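Local coordinates for protein phosphoglycolate phosphatase (Lactobacillus plantarum, PDB 2HDO) that probably hydrolyses the phosphate ester of 2-phosphoglycolate, as a putative phosphatase of the haloacid dehalogenase (HAD) superfamily, at residues 24-27 and 28-32. Residues are numbered along the deposited sequence; the frame is centred on the assembly and turned at random.
Sequences TVMR and EVLAT
Val25 and Val29, one turn apart on helix 19-31, meet through single methyl branches: Val25 CG1 lies 4.4 Å from Val29 CG2. The same CG2 stands 3.5 Å from Val25 O, because with CG1 anti to the backbone N (chi1 -178°) the second methyl is left beside that N, facing the preceding turn. A branched, compact side chain suits this buried face, where Val25 rests on Tyr71 and Val29 on Phe67 of helix 64-75. The next pair repeats the spacing with longer, more flexible chains. Met26, present as selenomethionine and bent at every torsion, brings its terminal CE to 4.3 Å from Leu30 CD1, and both residues also touch Phe37. Leu30 CG is anti to its carbonyl carbon (chi1 -78°), which lays the branch back over the preceding turn, with CD1 3.2 Å from Met26 O. Met26 O also accepts the 2.8 Å bond from Leu30 N. Val29 N to Val25 O is straighter, at 172°. Arg27 and Glu28 are exposed, polar residues: Arg27 NH2 donates to Phe37 O, while the Glu28 side chain touches Val74. Three residues on from Val29, Thr32 gives Val29 O two donors, N and OG1, the hydroxyl lying 2.7 Å away in the carbonyl plane. The chemistry is thus that of an amphipathic helix: the i to i+4 bonds from Glu28 N, Val29 N, Leu30 N and Ala31 N engage the carbonyls of Thr24 to Arg27, weak apolar contacts seat one face against its neighbours, and Arg27 and Glu28 lie at the exposed borders of that buried face.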
loop_
_atom_site.group_PDB
_atom_site.type_symbol
_atom_site.label_atom_id
_atom_site.label_comp_id
_atom_site.label_asym_id
_atom_site.label_seq_id
_atom_site.Cartn_x
_atom_site.Cartn_y
_atom_site.Cartn_z
ATOM N N THR A 24 -5.358 14.119 -8.079
ATOM C CA THR A 24 -4.929 15.008 -9.168
ATOM C C THR A 24 -4.608 14.182 -10.436
ATOM O O THR A 24 -5.012 14.491 -11.529
ATOM C CB THR A 24 -3.666 15.787 -8.710
ATOM O OG1 THR A 24 -4.007 16.636 -7.601
ATOM C CG2 THR A 24 -3.059 16.644 -9.812
ATOM N N VAL A 25 -3.906 13.087 -10.254
ATOM C CA VAL A 25 -3.429 12.304 -11.372
ATOM C C VAL A 25 -4.620 11.609 -12.018
ATOM O O VAL A 25 -4.788 11.654 -13.221
ATOM C CB VAL A 25 -2.392 11.271 -10.928
ATOM C CG1 VAL A 25 -2.091 10.313 -12.094
ATOM C CG2 VAL A 25 -1.107 11.955 -10.400
HETATM N N MSE A 26 -5.440 10.946 -11.207
HETATM C CA MSE A 26 -6.634 10.270 -11.775
HETATM C C MSE A 26 -7.553 11.215 -12.545
HETATM O O MSE A 26 -8.120 10.866 -13.607
HETATM C CB MSE A 26 -7.428 9.591 -10.673
HETATM C CG MSE A 26 -6.755 8.434 -10.077
HETATM SE SE MSE A 26 -6.724 6.885 -11.279
HETATM C CE MSE A 26 -8.655 6.344 -11.216
ATOM N N ARG A 27 -7.728 12.407 -12.021
ATOM C CA ARG A 27 -8.626 13.389 -12.665
ATOM C C ARG A 27 -8.064 13.710 -14.044
ATOM O O ARG A 27 -8.809 13.852 -15.035
ATOM C CB ARG A 27 -8.782 14.643 -11.798
ATOM C CG ARG A 27 -9.774 15.641 -12.375
ATOM C CD ARG A 27 -10.064 16.788 -11.403
ATOM N NE ARG A 27 -10.810 16.304 -10.235
ATOM C CZ ARG A 27 -10.418 16.408 -8.960
ATOM N NH1 ARG A 27 -9.303 17.033 -8.618
ATOM N NH2 ARG A 27 -11.182 15.903 -8.003
ATOM N N GLU A 28 -6.746 13.850 -14.111
ATOM C CA GLU A 28 -6.072 14.191 -15.351
ATOM C C GLU A 28 -6.206 13.053 -16.385
ATOM O O GLU A 28 -6.564 13.293 -17.520
ATOM C CB GLU A 28 -4.613 14.565 -15.028
ATOM C CG GLU A 28 -3.810 15.045 -16.203
ATOM C CD GLU A 28 -2.383 15.405 -15.804
ATOM O OE1 GLU A 28 -2.162 15.692 -14.585
ATOM O OE2 GLU A 28 -1.475 15.348 -16.676
ATOM N N VAL A 29 -5.945 11.815 -15.973
ATOM C CA VAL A 29 -6.173 10.653 -16.848
ATOM C C VAL A 29 -7.625 10.541 -17.279
ATOM O O VAL A 29 -7.931 10.333 -18.453
ATOM C CB VAL A 29 -5.652 9.322 -16.220
ATOM C CG1 VAL A 29 -5.866 8.149 -17.176
ATOM C CG2 VAL A 29 -4.194 9.484 -15.867
ATOM N N LEU A 30 -8.537 10.660 -16.321
ATOM C CA LEU A 30 -9.948 10.483 -16.622
ATOM C C LEU A 30 -10.476 11.474 -17.630
ATOM O O LEU A 30 -11.368 11.159 -18.402
ATOM C CB LEU A 30 -10.783 10.517 -15.325
ATOM C CG LEU A 30 -10.695 9.196 -14.583
ATOM C CD1 LEU A 30 -10.969 9.405 -13.130
ATOM C CD2 LEU A 30 -11.662 8.199 -15.143
ATOM N N ALA A 31 -9.917 12.675 -17.660
ATOM C CA ALA A 31 -10.313 13.665 -18.653
ATOM C C ALA A 31 -10.126 13.139 -20.092
ATOM O O ALA A 31 -10.923 13.452 -20.963
ATOM C CB ALA A 31 -9.523 14.944 -18.432
ATOM N N THR A 32 -9.118 12.295 -20.326
ATOM C CA THR A 32 -8.868 11.745 -21.684
ATOM C C THR A 32 -9.855 10.611 -22.078
ATOM O O THR A 32 -9.823 10.109 -23.212
ATOM C CB THR A 32 -7.435 11.209 -21.837
ATOM O OG1 THR A 32 -7.262 10.010 -21.094
ATOM C CG2 THR A 32 -6.395 12.243 -21.363
#